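Local coordinates for protein superoxide dismutase [Mn/Fe] (Aeropyrum pernix, PDB 3AK2) that catalyses the dismutation of superoxide to oxygen and hydrogen peroxide at a single metal site, here occupied by manganese, and as a cambialistic enzyme probably works with iron too, at residues A[19-23]-A[185-189]; A[70-75]-A[148-152]; A[78-82]-A[129-133]; A[84-89]-A[189-195]. All blocks are in the same frame, centred on the assembly; numbering follows the deposited sequence.

Interaction 1 (A[19-23]-A[185-189])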
loop_
_atom_site.group_PDB
_atom_site.type_symbol
_atom_site.label_atom_id
_atom_site.label_comp_id
_atom_site.label_asym_id
_atom_site.label_seq_id
_atom_site.Cartn_x
_atom_site.Cartn_y
_atom_site.Cartn_z
ATOM N N LEU A 19 -31.700 9.801 -5.403
ATOM C CA LEU A 19 -30.889 9.307 -6.519
ATOM C C LEU A 19 -31.430 8.022 -7.141
ATOM O O LEU A 19 -30.795 7.418 -8.009
ATOM C CB LEU A 19 -29.422 9.140 -6.102
ATOM C CG LEU A 19 -28.708 10.391 -5.576
ATOM C CD1 LEU A 19 -27.221 10.114 -5.434
ATOM C CD2 LEU A 19 -28.931 11.625 -6.449
ATOM N N GLU A 20 -32.616 7.617 -6.693
ATOM C CA GLU A 20 -33.304 6.472 -7.275
ATOM C C GLU A 20 -33.729 6.791 -8.708
ATOM O O GLU A 20 -34.014 7.946 -9.024
ATOM C CB GLU A 20 -34.496 6.064 -6.407
ATOM C CG GLU A 20 -34.061 5.617 -5.017
ATOM C CD GLU A 20 -35.110 4.835 -4.259
ATOM O OE1 GLU A 20 -36.318 4.992 -4.550
ATOM O OE2 GLU A 20 -34.714 4.061 -3.358
ATOM N N PRO A 21 -33.761 5.771 -9.584
ATOM C CA PRO A 21 -33.505 4.355 -9.311
ATOM C C PRO A 21 -32.027 3.945 -9.345
ATOM O O PRO A 21 -31.716 2.780 -9.121
ATOM C CB PRO A 21 -34.255 3.662 -10.448
ATOM C CG PRO A 21 -34.121 4.603 -11.586
ATOM C CD PRO A 21 -34.114 5.994 -10.998
ATOM N N TYR A 22 -31.138 4.896 -9.616
ATOM C CA TYR A 22 -29.727 4.592 -9.882
ATOM C C TYR A 22 -28.925 4.178 -8.653
ATOM O O TYR A 22 -28.086 3.281 -8.735
ATOM C CB TYR A 22 -29.077 5.753 -10.634
ATOM C CG TYR A 22 -29.856 6.073 -11.886
ATOM C CD1 TYR A 22 -30.641 7.223 -11.974
ATOM C CD2 TYR A 22 -29.858 5.187 -12.961
ATOM C CE1 TYR A 22 -31.385 7.495 -13.126
ATOM C CE2 TYR A 22 -30.594 5.445 -14.107
ATOM C CZ TYR A 22 -31.350 6.598 -14.185
ATOM O OH TYR A 22 -32.073 6.840 -15.333
ATOM N N ILE A 23 -29.192 4.822 -7.520
ATOM C CA ILE A 23 -28.628 4.395 -6.242
ATOM C C ILE A 23 -29.754 4.391 -5.216
ATOM O O ILE A 23 -30.365 5.428 -4.962
ATOM C CB ILE A 23 -27.457 5.296 -5.770
ATOM C CG1 ILE A 23 -26.416 5.468 -6.882
ATOM C CG2 ILE A 23 -26.812 4.698 -4.526
ATOM C CD1 ILE A 23 -25.337 6.502 -6.585
ATOM N N ASN A 185 -24.540 3.109 -14.453
ATOM C CA ASN A 185 -25.724 3.797 -13.949
ATOM C C ASN A 185 -25.423 5.125 -13.256
ATOM O O ASN A 185 -26.222 6.061 -13.318
ATOM C CB ASN A 185 -26.522 2.878 -13.026
ATOM C CG ASN A 185 -27.486 1.996 -13.786
ATOM O OD1 ASN A 185 -28.538 2.453 -14.228
ATOM N ND2 ASN A 185 -27.136 0.724 -13.938
ATOM N N TRP A 186 -24.261 5.206 -12.616
ATOM C CA TRP A 186 -23.848 6.403 -11.881
ATOM C C TRP A 186 -23.804 7.660 -12.755
ATOM O O TRP A 186 -24.089 8.760 -12.280
ATOM C CB TRP A 186 -22.498 6.144 -11.202
ATOM C CG TRP A 186 -21.813 7.344 -10.614
ATOM C CD1 TRP A 186 -22.015 7.883 -9.375
ATOM C CD2 TRP A 186 -20.790 8.128 -11.235
ATOM N NE1 TRP A 186 -21.183 8.962 -9.191
ATOM C CE2 TRP A 186 -20.420 9.135 -10.316
ATOM C CE3 TRP A 186 -20.149 8.077 -12.480
ATOM C CZ2 TRP A 186 -19.436 10.085 -10.605
ATOM C CZ3 TRP A 186 -19.171 9.020 -12.765
ATOM C CH2 TRP A 186 -18.822 10.009 -11.828
ATOM N N TRP A 187 -23.480 7.497 -14.037
ATOM C CA TRP A 187 -23.455 8.632 -14.961
ATOM C C TRP A 187 -24.777 9.397 -15.005
ATOM O O TRP A 187 -24.790 10.600 -15.253
ATOM C CB TRP A 187 -23.065 8.179 -16.368
ATOM C CG TRP A 187 -21.653 7.716 -16.439
ATOM C CD1 TRP A 187 -21.213 6.425 -16.461
ATOM C CD2 TRP A 187 -20.484 8.540 -16.464
ATOM N NE1 TRP A 187 -19.839 6.391 -16.507
ATOM C CE2 TRP A 187 -19.367 7.677 -16.514
ATOM C CE3 TRP A 187 -20.270 9.925 -16.455
ATOM C CZ2 TRP A 187 -18.052 8.155 -16.551
ATOM C CZ3 TRP A 187 -18.963 10.399 -16.495
ATOM C CH2 TRP A 187 -17.872 9.513 -16.546
ATOM N N ASN A 188 -25.876 8.698 -14.737
ATOM C CA ASN A 188 -27.206 9.306 -14.776
ATOM C C ASN A 188 -27.507 10.260 -13.625
ATOM O O ASN A 188 -28.520 10.966 -13.650
ATOM C CB ASN A 188 -28.272 8.219 -14.862
ATOM C CG ASN A 188 -28.164 7.411 -16.129
ATOM O OD1 ASN A 188 -28.347 7.936 -17.228
ATOM N ND2 ASN A 188 -27.856 6.128 -15.989
ATOM N N VAL A 189 -26.626 10.290 -12.624
ATOM C CA VAL A 189 -26.787 11.209 -11.492
ATOM C C VAL A 189 -25.619 12.192 -11.304
ATOM O O VAL A 189 -25.583 12.931 -10.324
ATOM C CB VAL A 189 -27.088 10.463 -10.151
ATOM C CG1 VAL A 189 -28.401 9.683 -10.237
ATOM C CG2 VAL A 189 -25.929 9.548 -9.745
#
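Residues 19-23 form an irregular turn just ahead of the long helix 25-54, while 185-189 carry the end of helix 179-186 through a short 3-10 segment into loop. The contact thus ties the N-terminal part of the Fe/Mn superoxide dismutase fold, the alpha-hairpin domain, to its C-terminal alpha/beta domain. The turn folds back on itself, Ile23 N donating to Leu19 O at 3.1 Å, and a cis peptide bond before Pro21 suits this sharp course. The CA atoms come nearest at Tyr22 and Asn185, 5.8 Å apart, whereas those of Leu19 and Val189 stand 6.7 Å apart. Tyr22, with its broad ring, does most of the joining. The compact Val189 packs its CG1 3.8 Å from Tyr22 CD1 and 4.3 Å from Leu19 CD2, and its CG2 4.4 Å from Ile23 CD1. Both leucine and isoleucine also rest on Met28 of helix 25-54. Asn185 gives its ND2 to Ser181 O in its own helix, and its OD1 lies 3.3 Å from Tyr22 CD2 at the ring edge. Over the ring face sits Asn188 CB in a CH-pi contact, 3.5 Å from the Tyr22 centroid, while Asn188 ND2 turns back to Asn185 O at 3.1 Å.

Interaction 2 (A[70-75]-A[148-152]). With EDO (1,2-ethanediol), chain F.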
loop_
_atom_site.group_PDB
_atom_site.type_symbol
_atom_site.label_atom_id
_atom_site.label_comp_id
_atom_site.label_asym_id
_atom_site.label_seq_id
_atom_site.Cartn_x
_atom_site.Cartn_y
_atom_site.Cartn_z
ATOM N N SER A 70 -4.569 10.017 8.068
ATOM C CA SER A 70 -4.554 9.966 6.616
ATOM C C SER A 70 -5.796 9.274 6.069
ATOM O O SER A 70 -6.504 9.826 5.226
ATOM C CB SER A 70 -3.303 9.237 6.135
ATOM O OG SER A 70 -3.403 8.922 4.757
ATOM N N PHE A 71 -6.067 8.062 6.547
ATOM C CA PHE A 71 -7.188 7.294 6.021
ATOM C C PHE A 71 -8.523 7.988 6.258
ATOM O O PHE A 71 -9.352 8.091 5.345
ATOM C CB PHE A 71 -7.208 5.901 6.643
ATOM C CG PHE A 71 -8.414 5.083 6.270
ATOM C CD1 PHE A 71 -8.469 4.409 5.052
ATOM C CD2 PHE A 71 -9.497 4.989 7.134
ATOM C CE1 PHE A 71 -9.592 3.650 4.711
ATOM C CE2 PHE A 71 -10.623 4.233 6.800
ATOM C CZ PHE A 71 -10.667 3.569 5.588
ATOM N N ASN A 72 -8.735 8.455 7.482
ATOM C CA ASN A 72 -10.031 9.000 7.844
ATOM C C ASN A 72 -10.263 10.400 7.304
ATOM O O ASN A 72 -11.364 10.705 6.827
ATOM C CB ASN A 72 -10.244 8.920 9.349
ATOM C CG ASN A 72 -10.447 7.502 9.816
ATOM O OD1 ASN A 72 -11.504 6.912 9.600
ATOM N ND2 ASN A 72 -9.422 6.936 10.449
ATOM N N TYR A 73 -9.232 11.242 7.337
ATOM C CA TYR A 73 -9.329 12.540 6.685
ATOM C C TYR A 73 -9.635 12.357 5.197
ATOM O O TYR A 73 -10.536 13.002 4.650
ATOM C CB TYR A 73 -8.054 13.368 6.857
ATOM C CG TYR A 73 -8.127 14.675 6.096
ATOM C CD1 TYR A 73 -8.627 15.829 6.696
ATOM C CD2 TYR A 73 -7.732 14.742 4.760
ATOM C CE1 TYR A 73 -8.712 17.029 5.982
ATOM C CE2 TYR A 73 -7.824 15.925 4.043
ATOM C CZ TYR A 73 -8.311 17.063 4.653
ATOM O OH TYR A 73 -8.373 18.235 3.915
ATOM N N ALA A 74 -8.891 11.472 4.545
ATOM C CA ALA A 74 -9.132 11.194 3.140
ATOM C C ALA A 74 -10.567 10.713 2.909
ATOM O O ALA A 74 -11.230 11.163 1.979
ATOM C CB ALA A 74 -8.136 10.192 2.622
ATOM N N GLY A 75 -11.055 9.796 3.741
ATOM C CA GLY A 75 -12.429 9.325 3.602
ATOM C C GLY A 75 -13.400 10.481 3.714
ATOM O O GLY A 75 -14.352 10.600 2.938
ATOM N N GLU A 148 -6.874 3.904 -4.216
ATOM C CA GLU A 148 -7.225 2.708 -3.445
ATOM C C GLU A 148 -7.460 3.108 -1.990
ATOM O O GLU A 148 -6.865 4.076 -1.509
ATOM C CB GLU A 148 -6.138 1.637 -3.575
ATOM C CG GLU A 148 -6.115 0.997 -4.963
ATOM C CD GLU A 148 -5.047 -0.070 -5.144
ATOM O OE1 GLU A 148 -4.694 -0.335 -6.312
ATOM O OE2 GLU A 148 -4.561 -0.641 -4.136
ATOM N N LYS A 149 -8.326 2.375 -1.289
ATOM C CA LYS A 149 -8.861 2.846 -0.008
ATOM C C LYS A 149 -9.306 4.297 -0.201
ATOM O O LYS A 149 -10.061 4.573 -1.129
ATOM C CB LYS A 149 -7.851 2.682 1.141
ATOM C CG LYS A 149 -7.526 1.220 1.476
ATOM C CD LYS A 149 -6.944 1.035 2.882
ATOM C CE LYS A 149 -5.566 1.638 3.047
ATOM N NZ LYS A 149 -5.051 1.241 4.386
ATOM N N HIS A 150 -8.836 5.212 0.646
ATOM C CA HIS A 150 -9.055 6.644 0.435
ATOM C C HIS A 150 -7.767 7.393 0.188
ATOM O O HIS A 150 -7.790 8.566 -0.190
ATOM C CB HIS A 150 -9.723 7.258 1.654
ATOM C CG HIS A 150 -11.038 6.647 1.974
ATOM N ND1 HIS A 150 -11.377 6.197 3.232
ATOM C CD2 HIS A 150 -12.103 6.400 1.181
ATOM C CE1 HIS A 150 -12.601 5.699 3.196
ATOM N NE2 HIS A 150 -13.061 5.810 1.964
ATOM N N ASN A 151 -6.644 6.712 0.401
ATOM C CA ASN A 151 -5.371 7.382 0.658
ATOM C C ASN A 151 -4.198 6.582 0.123
ATOM O O ASN A 151 -3.115 6.613 0.692
ATOM C CB ASN A 151 -5.200 7.604 2.167
ATOM C CG ASN A 151 -5.139 6.298 2.948
ATOM O OD1 ASN A 151 -5.705 5.277 2.537
ATOM N ND2 ASN A 151 -4.463 6.329 4.084
ATOM N N VAL A 152 -4.425 5.842 -0.958
ATOM C CA VAL A 152 -3.368 5.100 -1.628
ATOM C C VAL A 152 -3.489 5.430 -3.110
ATOM O O VAL A 152 -4.579 5.353 -3.684
ATOM C CB VAL A 152 -3.482 3.573 -1.376
ATOM C CG1 VAL A 152 -2.384 2.801 -2.116
ATOM C CG2 VAL A 152 -3.435 3.262 0.129
HETATM C C1 EDO F . -4.524 -1.694 0.525
HETATM O O1 EDO F . -5.466 -1.518 1.587
HETATM C C2 EDO F . -4.740 -0.612 -0.523
HETATM O O2 EDO F . -5.585 -1.131 -1.555
#
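Beside the manganese site, the turn after strand 141-148 packs on helix 62-82 and brings the nearest side-chain atom of His150 to about 5 Å from the manganese. A classic beta bulge, with Asn151 and Val152 together opposite Glu148, shapes this turn, and Glu148 N is hydrogen-bonded to Val152 O at 2.8 Å. Small residues let the backbones approach closely. Ala74 CB lies 3.3 Å from His150 O, and Gly75 CA sits over the imidazole face, 3.5 Å from its centroid; a CB at Gly75 would clash with His150 ND1. That ND1 also makes a weak hydrogen bond to Phe71 O, 3.5 Å away, and lies over the face of the flat, apolar Phe71 ring, the two rings meeting obliquely. The strongest polar link is Asn151 ND2 to Ser70 OG, 2.9 Å, and the serine hydroxyl is also hydrogen-bonded to Leu153 O of the second subunit. Glu148 forms a salt bridge with Arg67 of the second subunit, and Lys149 one with Glu126 of the third, so this corner belongs to the tetramer interfaces. Within the chain, His150 stacks on Trp167 and meets Tyr39 of helix 25-54 edge-to-face, placing the contact between the helical hairpin and the edge strand 141-148.

Interaction 3 (A[78-82]-A[129-133]). With MN (manganese (II) ion), chain E.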
loop_
_atom_site.group_PDB
_atom_site.type_symbol
_atom_site.label_atom_id
_atom_site.label_comp_id
_atom_site.label_asym_id
_atom_site.label_seq_id
_atom_site.Cartn_x
_atom_site.Cartn_y
_atom_site.Cartn_z
ATOM N N MET A 78 -13.097 12.906 0.530
ATOM C CA MET A 78 -13.576 12.235 -0.677
ATOM C C MET A 78 -15.099 12.123 -0.690
ATOM O O MET A 78 -15.726 12.385 -1.716
ATOM C CB MET A 78 -12.919 10.863 -0.876
ATOM C CG MET A 78 -11.400 10.900 -1.072
ATOM S SD MET A 78 -10.861 11.738 -2.582
ATOM C CE MET A 78 -11.294 10.507 -3.824
ATOM N N HIS A 79 -15.705 11.765 0.443
ATOM C CA HIS A 79 -17.174 11.709 0.504
ATOM C C HIS A 79 -17.802 13.097 0.427
ATOM O O HIS A 79 -18.869 13.267 -0.158
ATOM C CB HIS A 79 -17.660 10.947 1.741
ATOM C CG HIS A 79 -17.406 9.474 1.671
ATOM N ND1 HIS A 79 -16.182 8.919 1.981
ATOM C CD2 HIS A 79 -18.206 8.441 1.308
ATOM C CE1 HIS A 79 -16.241 7.610 1.814
ATOM N NE2 HIS A 79 -17.457 7.293 1.407
ATOM N N THR A 80 -17.131 14.087 1.007
ATOM C CA THR A 80 -17.586 15.475 0.954
ATOM C C THR A 80 -17.693 15.979 -0.488
ATOM O O THR A 80 -18.598 16.750 -0.807
ATOM C CB THR A 80 -16.662 16.376 1.802
ATOM O OG1 THR A 80 -16.797 16.017 3.183
ATOM C CG2 THR A 80 -16.989 17.862 1.633
ATOM N N ILE A 81 -16.790 15.528 -1.354
ATOM C CA ILE A 81 -16.854 15.860 -2.778
ATOM C C ILE A 81 -17.892 14.978 -3.492
ATOM O O ILE A 81 -18.658 15.460 -4.334
ATOM C CB ILE A 81 -15.464 15.730 -3.443
ATOM C CG1 ILE A 81 -14.466 16.683 -2.772
ATOM C CG2 ILE A 81 -15.555 15.987 -4.948
ATOM C CD1 ILE A 81 -13.017 16.448 -3.165
ATOM N N PHE A 82 -17.930 13.696 -3.125
ATOM C CA PHE A 82 -18.819 12.706 -3.743
ATOM C C PHE A 82 -20.300 13.107 -3.737
ATOM O O PHE A 82 -20.973 13.004 -4.768
ATOM C CB PHE A 82 -18.614 11.350 -3.052
ATOM C CG PHE A 82 -19.392 10.206 -3.657
ATOM C CD1 PHE A 82 -19.245 9.861 -4.994
ATOM C CD2 PHE A 82 -20.244 9.442 -2.859
ATOM C CE1 PHE A 82 -19.960 8.786 -5.538
ATOM C CE2 PHE A 82 -20.953 8.364 -3.386
ATOM C CZ PHE A 82 -20.814 8.038 -4.729
ATOM N N GLY A 129 -11.951 1.605 -3.535
ATOM C CA GLY A 129 -11.337 2.882 -3.857
ATOM C C GLY A 129 -12.238 3.795 -4.652
ATOM O O GLY A 129 -13.467 3.747 -4.515
ATOM N N TRP A 130 -11.616 4.621 -5.489
ATOM C CA TRP A 130 -12.285 5.718 -6.177
ATOM C C TRP A 130 -11.763 5.867 -7.589
ATOM O O TRP A 130 -10.583 5.650 -7.843
ATOM C CB TRP A 130 -12.007 7.044 -5.454
ATOM C CG TRP A 130 -12.409 7.051 -4.026
ATOM C CD1 TRP A 130 -11.713 6.524 -2.975
ATOM C CD2 TRP A 130 -13.598 7.628 -3.472
ATOM N NE1 TRP A 130 -12.406 6.719 -1.807
ATOM C CE2 TRP A 130 -13.566 7.396 -2.081
ATOM C CE3 TRP A 130 -14.694 8.314 -4.020
ATOM C CZ2 TRP A 130 -14.583 7.822 -1.228
ATOM C CZ3 TRP A 130 -15.701 8.742 -3.170
ATOM C CH2 TRP A 130 -15.642 8.488 -1.791
ATOM N N GLY A 131 -12.654 6.254 -8.500
ATOM C CA GLY A 131 -12.247 6.827 -9.781
ATOM C C GLY A 131 -12.244 8.337 -9.633
ATOM O O GLY A 131 -13.176 8.905 -9.064
ATOM N N VAL A 132 -11.190 8.987 -10.121
ATOM C CA VAL A 132 -10.997 10.417 -9.879
ATOM C C VAL A 132 -10.661 11.190 -11.149
ATOM O O VAL A 132 -9.738 10.830 -11.879
ATOM C CB VAL A 132 -9.883 10.664 -8.815
ATOM C CG1 VAL A 132 -9.641 12.160 -8.599
ATOM C CG2 VAL A 132 -10.224 9.976 -7.488
ATOM N N LEU A 133 -11.436 12.244 -11.401
ATOM C CA LEU A 133 -11.066 13.261 -12.372
ATOM C C LEU A 133 -10.530 14.450 -11.589
ATOM O O LEU A 133 -11.235 15.018 -10.748
ATOM C CB LEU A 133 -12.275 13.681 -13.217
ATOM C CG LEU A 133 -12.051 14.831 -14.208
ATOM C CD1 LEU A 133 -11.087 14.423 -15.307
ATOM C CD2 LEU A 133 -13.373 15.290 -14.808
HETATM MN MN MN E . -17.864 5.294 0.563
HETATM O O HOH W 1 -15.799 4.871 0.333
#
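Trp130 is the large bump of this contact: its indole reaches from strand 129-133 into a hollow on helix 78-82, lined by Met78, His79 and Phe82. The segment axes stay 11.4 Å apart at their closest and cross at 56°, a gap that a long, flat tryptophan can span. Met78 lies over one face of the indole, its CB 3.7 Å from the centroid of the six-membered ring; its flexible chain bends so that SD makes a Met-aromatic contact and CE reaches Val132 CG2 at 3.9 Å. The Trp130 edge meets the face of His79, CZ2 3.5 Å from His79 CE1, and the face of Phe82 in a second T-shaped pair. His79 binds manganese through NE2 at 2.2 Å, alongside His31, Asp165 and His169, while its ND1 is hydrogen-bonded to Gly75 O; the Trp130 edge thus lies against a metal ligand. Near the chain's centre, helix 62-82 here crosses the middle strand, 129-136, flanked by strands 141-148 and 159-165.

Interaction 4 (A[84-89]-A[189-195])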
loop_
_atom_site.group_PDB
_atom_site.type_symbol
_atom_site.label_atom_id
_atom_site.label_comp_id
_atom_site.label_asym_id
_atom_site.label_seq_id
_atom_site.Cartn_x
_atom_site.Cartn_y
_atom_site.Cartn_z
ATOM N N PRO A 84 -22.113 16.176 -3.409
ATOM C CA PRO A 84 -22.528 17.220 -4.357
ATOM C C PRO A 84 -22.116 16.962 -5.810
ATOM O O PRO A 84 -22.645 17.614 -6.718
ATOM C CB PRO A 84 -21.853 18.481 -3.815
ATOM C CG PRO A 84 -20.668 17.985 -3.054
ATOM C CD PRO A 84 -21.095 16.671 -2.465
ATOM N N ASN A 85 -21.191 16.028 -6.032
ATOM C CA ASN A 85 -20.877 15.544 -7.382
ATOM C C ASN A 85 -22.070 14.837 -8.024
ATOM O O ASN A 85 -22.039 14.539 -9.219
ATOM C CB ASN A 85 -19.722 14.536 -7.352
ATOM C CG ASN A 85 -18.335 15.168 -7.467
ATOM O OD1 ASN A 85 -17.341 14.451 -7.361
ATOM N ND2 ASN A 85 -18.253 16.478 -7.704
ATOM N N MET A 86 -23.097 14.538 -7.229
ATOM C CA MET A 86 -24.304 13.889 -7.733
ATOM C C MET A 86 -25.515 14.784 -7.510
ATOM O O MET A 86 -25.468 15.720 -6.713
ATOM C CB MET A 86 -24.520 12.529 -7.063
ATOM C CG MET A 86 -23.390 11.544 -7.321
ATOM S SD MET A 86 -23.623 9.909 -6.600
ATOM C CE MET A 86 -23.531 10.272 -4.841
ATOM N N ALA A 87 -26.590 14.496 -8.237
ATOM C CA ALA A 87 -27.843 15.231 -8.108
ATOM C C ALA A 87 -28.971 14.340 -8.603
ATOM O O ALA A 87 -28.727 13.433 -9.403
ATOM C CB ALA A 87 -27.789 16.530 -8.917
ATOM N N PRO A 88 -30.211 14.588 -8.132
ATOM C CA PRO A 88 -31.345 13.802 -8.611
ATOM C C PRO A 88 -31.412 13.826 -10.137
ATOM O O PRO A 88 -31.125 14.867 -10.741
ATOM C CB PRO A 88 -32.554 14.529 -8.010
ATOM C CG PRO A 88 -32.025 15.189 -6.794
ATOM C CD PRO A 88 -30.624 15.600 -7.141
ATOM N N PRO A 89 -31.771 12.687 -10.762
ATOM C CA PRO A 89 -31.827 12.610 -12.229
ATOM C C PRO A 89 -32.607 13.786 -12.822
ATOM O O PRO A 89 -33.685 14.123 -12.331
ATOM C CB PRO A 89 -32.560 11.293 -12.489
ATOM C CG PRO A 89 -32.349 10.477 -11.262
ATOM C CD PRO A 89 -32.157 11.418 -10.117
ATOM N N VAL A 189 -26.626 10.290 -12.624
ATOM C CA VAL A 189 -26.787 11.209 -11.492
ATOM C C VAL A 189 -25.619 12.192 -11.304
ATOM O O VAL A 189 -25.583 12.931 -10.324
ATOM C CB VAL A 189 -27.088 10.463 -10.151
ATOM C CG1 VAL A 189 -28.401 9.683 -10.237
ATOM C CG2 VAL A 189 -25.929 9.548 -9.745
ATOM N N VAL A 190 -24.679 12.218 -12.248
ATOM C CA VAL A 190 -23.551 13.151 -12.157
ATOM C C VAL A 190 -24.036 14.597 -12.249
ATOM O O VAL A 190 -24.770 14.960 -13.171
ATOM C CB VAL A 190 -22.470 12.886 -13.232
ATOM C CG1 VAL A 190 -21.417 13.994 -13.231
ATOM C CG2 VAL A 190 -21.820 11.537 -13.001
ATOM N N ASN A 191 -23.630 15.405 -11.277
ATOM C CA ASN A 191 -23.984 16.813 -11.218
ATOM C C ASN A 191 -22.925 17.655 -11.924
ATOM O O ASN A 191 -21.983 18.150 -11.298
ATOM C CB ASN A 191 -24.134 17.234 -9.754
ATOM C CG ASN A 191 -24.620 18.659 -9.591
ATOM O OD1 ASN A 191 -24.914 19.356 -10.566
ATOM N ND2 ASN A 191 -24.715 19.102 -8.344
ATOM N N TRP A 192 -23.078 17.818 -13.236
ATOM C CA TRP A 192 -22.077 18.538 -14.020
ATOM C C TRP A 192 -21.949 20.008 -13.627
ATOM O O TRP A 192 -20.885 20.601 -13.795
ATOM C CB TRP A 192 -22.317 18.366 -15.523
ATOM C CG TRP A 192 -22.012 16.980 -15.981
ATOM C CD1 TRP A 192 -22.906 16.044 -16.406
ATOM C CD2 TRP A 192 -20.722 16.351 -16.018
ATOM N NE1 TRP A 192 -22.255 14.877 -16.722
ATOM C CE2 TRP A 192 -20.914 15.037 -16.493
ATOM C CE3 TRP A 192 -19.422 16.774 -15.707
ATOM C CZ2 TRP A 192 -19.854 14.139 -16.668
ATOM C CZ3 TRP A 192 -18.369 15.880 -15.875
ATOM C CH2 TRP A 192 -18.593 14.579 -16.353
ATOM N N ASP A 193 -23.019 20.586 -13.086
ATOM C CA ASP A 193 -22.960 21.943 -12.546
ATOM C C ASP A 193 -21.943 22.046 -11.412
ATOM O O ASP A 193 -21.166 22.993 -11.352
ATOM C CB ASP A 193 -24.336 22.404 -12.057
ATOM C CG ASP A 193 -24.294 23.778 -11.403
ATOM O OD1 ASP A 193 -23.952 24.758 -12.097
ATOM O OD2 ASP A 193 -24.603 23.878 -10.194
ATOM N N ASP A 194 -21.959 21.067 -10.511
ATOM C CA ASP A 194 -21.007 21.034 -9.407
ATOM C C ASP A 194 -19.583 20.865 -9.933
ATOM O O ASP A 194 -18.671 21.568 -9.497
ATOM C CB ASP A 194 -21.356 19.909 -8.434
ATOM C CG ASP A 194 -20.388 19.823 -7.272
ATOM O OD1 ASP A 194 -20.530 20.603 -6.307
ATOM O OD2 ASP A 194 -19.485 18.966 -7.330
ATOM N N VAL A 195 -19.405 19.950 -10.882
ATOM C CA VAL A 195 -18.088 19.713 -11.480
ATOM C C VAL A 195 -17.549 20.984 -12.145
ATOM O O VAL A 195 -16.381 21.329 -11.978
ATOM C CB VAL A 195 -18.104 18.524 -12.477
ATOM C CG1 VAL A 195 -16.712 18.279 -13.052
ATOM C CG2 VAL A 195 -18.605 17.258 -11.792
#
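Two backbone hydrogen bonds lead, Asn191 N to Asn85 O at 2.7 Å and Ala87 N to Val189 O at 2.8 Å; they flank Met86 and Val190, whose CA atoms are 4.5 Å apart in a single beta bridge. Side-chain amides extend the link: Asn191 ND2 donates to Pro84 O at 3.0 Å, and Asn85 ND2 to Asp194 OD2 at 2.8 Å, the same carboxylate oxygen that forms a salt bridge with Arg198. Asparagine, with a donor and an acceptor on one short arm, suits both places: Asn85 also joins strand 159-165 through Val163 N and Ile161 O, and Asn191 OD1 weakly accepts from Asp194 N at 3.4 Å. Proline suits position 84, where the carbonyl does the bonding. Farther out, Met86 SD lies 3.9 Å from Val189 CG2, Ala87 CB 3.8 Å from Asn191 CB, and Pro89 CD 4.1 Å from Val189 CG1. An isolated antiparallel bridge running into an Asn N-cap thus joins the loop after helix 62-82 to the residues leading into helix 192-205, linking the two domains of the Fe/Mn superoxide dismutase fold.

All four contacts join a segment of the N-terminal alpha-hairpin region to one of the C-terminal region. Interactions 2 and 3 share helix 62-82, their centres 10 Å apart, and meet through His150, Trp130 and His79 beside the manganese; both also touch the second subunit. Interactions 1 and 4, likewise 10 Å apart between centres, share Val189 and pack through Leu19, Tyr22 and Trp186 against 86-89. Interactions 1 and 2 lie 24 Å apart between centres, on opposite sides of the chain's centre. Along the sequence, 3 falls within the span of 2, and 2 within that of 1, whereas 4 crosses all three. The two domains are therefore joined from the tetramer interface, past the metal, to the far loops.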